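Local coordinates for deoxy-D-mannose-octulosonate 8-phosphate phosphatase (PDB 1K1E) that hydrolyses 3-deoxy-D-manno-octulosonate 8-phosphate to 3-deoxy-D-manno-octulosonate and inorganic phosphate as a homotetrameric, magnesium-dependent phosphatase of lipopolysaccharide biosynthesis, at the interface of chains A and B. Sequence-based numbering; all coordinates share one arbitrary frame. Chains: chain A/B, deoxy-D-mannose-octulosonate 8-phosphate phosphatase.

The interface of chains A and B. Residues chain A 24-26; chain B 34-36, 67-68.
A:Tyr26 and B:Lys34 pair through their backbones in an antiparallel ladder, a worked example of how subunits of a homotetramer can be joined by extending a sheet from one chain to the next. Strand 23-27 of chain A runs beside strand 30-37 of chain B; A:Tyr26 N gives to B:Lys34 O (2.7 Å) and B:Lys34 N returns a bond to A:Tyr26 O, and two residues along the amides and carbonyls of A:Leu24 and B:Phe36 likewise bond in both directions. Side chains may add specificity to this generic pattern, and that of A:Tyr26 shows how. Its CB lies 3.4 Å from B:Lys34 O. Further out, the B:Phe36 ring presents its CD1 edge to the face of the tyrosine ring, over the CG-CD1 side, with CD1 to CD1 3.8 Å and the planes 85° apart. On the opposite rim, CE2 approaches B:Arg67 CG of helix 63-72, which lies at the ring's edge, in its plane. CZ rests 3.6 Å from B:Arg68 CD, and the phenolic OH accepts from B:Arg68 NH1 at 3.0 Å, the oxygen lying near the guanidinium plane. In B:Arg68, chi1 (179°) puts CG over the centre of the B:Phe36 ring, and the bend at chi2 (55°) then turns CD and the guanidinium toward the phenol. Since B:Arg68 is likely to bind substrate, by similarity to related enzymes, chain A may help position an active-site residue of chain B. A:Leu24 CD1 meets the same guanidinium at NH1. On the other side of the ladder, A:His25 ND1 and B:Ser35 OG share a hydrogen bond of 2.7 Å, with OG in the imidazole plane at the ring's edge.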
loop_
_atom_site.group_PDB
_atom_site.type_symbol
_atom_site.label_atom_id
_atom_site.label_comp_id
_atom_site.label_asym_id
_atom_site.label_seq_id
_atom_site.Cartn_x
_atom_site.Cartn_y
_atom_site.Cartn_z
ATOM N N LEU A 24 0.952 -9.466 -5.771
ATOM C CA LEU A 24 1.415 -10.801 -5.404
ATOM C C LEU A 24 2.746 -10.495 -4.699
ATOM O O LEU A 24 3.707 -10.005 -5.328
ATOM C CB LEU A 24 1.630 -11.612 -6.678
ATOM C CG LEU A 24 0.398 -11.732 -7.589
ATOM C CD1 LEU A 24 0.825 -12.479 -8.930
ATOM C CD2 LEU A 24 -0.685 -12.565 -6.845
ATOM N N HIS A 25 2.788 -10.697 -3.365
ATOM C CA HIS A 25 3.991 -10.379 -2.610
ATOM C C HIS A 25 4.887 -11.575 -2.629
ATOM O O HIS A 25 4.663 -12.587 -1.936
ATOM C CB HIS A 25 3.644 -9.996 -1.186
ATOM C CG HIS A 25 2.659 -8.878 -1.111
ATOM N ND1 HIS A 25 2.945 -7.593 -1.546
ATOM C CD2 HIS A 25 1.373 -8.863 -0.678
ATOM C CE1 HIS A 25 1.872 -6.833 -1.372
ATOM N NE2 HIS A 25 0.908 -7.577 -0.845
ATOM N N TYR A 26 5.893 -11.461 -3.471
ATOM C CA TYR A 26 6.866 -12.547 -3.652
ATOM C C TYR A 26 8.125 -12.557 -2.765
ATOM O O TYR A 26 8.665 -11.521 -2.403
ATOM C CB TYR A 26 7.419 -12.512 -5.088
ATOM C CG TYR A 26 6.673 -13.316 -6.143
ATOM C CD1 TYR A 26 5.362 -12.976 -6.518
ATOM C CD2 TYR A 26 7.316 -14.377 -6.796
ATOM C CE1 TYR A 26 4.706 -13.671 -7.538
ATOM C CE2 TYR A 26 6.708 -15.084 -7.801
ATOM C CZ TYR A 26 5.387 -14.732 -8.188
ATOM O OH TYR A 26 4.776 -15.402 -9.222
ATOM N N LYS B 34 9.104 -8.720 -3.187
ATOM C CA LYS B 34 8.875 -7.800 -4.324
ATOM C C LYS B 34 7.392 -8.043 -4.595
ATOM O O LYS B 34 6.922 -9.216 -4.522
ATOM C CB LYS B 34 9.693 -8.141 -5.594
ATOM C CG LYS B 34 11.203 -7.999 -5.318
ATOM C CD LYS B 34 12.045 -8.051 -6.594
ATOM C CE LYS B 34 11.826 -6.735 -7.521
ATOM N NZ LYS B 34 12.164 -5.443 -6.857
ATOM N N SER B 35 6.656 -6.963 -4.863
ATOM C CA SER B 35 5.200 -7.110 -5.072
ATOM C C SER B 35 4.883 -6.868 -6.518
ATOM O O SER B 35 5.169 -5.776 -7.008
ATOM C CB SER B 35 4.426 -6.114 -4.184
ATOM O OG SER B 35 4.841 -6.193 -2.811
ATOM N N PHE B 36 4.296 -7.876 -7.187
ATOM C CA PHE B 36 3.965 -7.748 -8.593
ATOM C C PHE B 36 2.460 -7.740 -8.761
ATOM O O PHE B 36 1.722 -8.335 -7.981
ATOM C CB PHE B 36 4.541 -8.923 -9.396
ATOM C CG PHE B 36 6.018 -9.007 -9.316
ATOM C CD1 PHE B 36 6.627 -9.900 -8.410
ATOM C CD2 PHE B 36 6.807 -8.122 -10.066
ATOM C CE1 PHE B 36 8.001 -9.889 -8.262
ATOM C CE2 PHE B 36 8.190 -8.111 -9.914
ATOM C CZ PHE B 36 8.793 -8.979 -9.018
ATOM N N ARG B 67 12.675 -15.377 -9.414
ATOM C CA ARG B 67 11.580 -16.334 -9.278
ATOM C C ARG B 67 10.377 -15.870 -10.052
ATOM O O ARG B 67 9.671 -16.661 -10.687
ATOM C CB ARG B 67 11.196 -16.479 -7.791
ATOM C CG ARG B 67 9.990 -17.341 -7.554
ATOM C CD ARG B 67 10.075 -18.706 -8.240
ATOM N NE ARG B 67 8.832 -19.434 -7.976
ATOM C CZ ARG B 67 8.713 -20.498 -7.202
ATOM N NH1 ARG B 67 9.795 -20.999 -6.605
ATOM N NH2 ARG B 67 7.497 -21.029 -6.985
ATOM N N ARG B 68 10.077 -14.576 -9.924
ATOM C CA ARG B 68 8.951 -14.044 -10.674
ATOM C C ARG B 68 9.199 -14.253 -12.166
ATOM O O ARG B 68 8.276 -14.609 -12.933
ATOM C CB ARG B 68 8.793 -12.548 -10.375
ATOM C CG ARG B 68 7.685 -11.829 -11.098
ATOM C CD ARG B 68 6.327 -12.518 -10.858
ATOM N NE ARG B 68 5.194 -11.753 -11.454
ATOM C CZ ARG B 68 3.934 -12.196 -11.567
ATOM N NH1 ARG B 68 3.584 -13.405 -11.143
ATOM N NH2 ARG B 68 3.011 -11.402 -12.147
#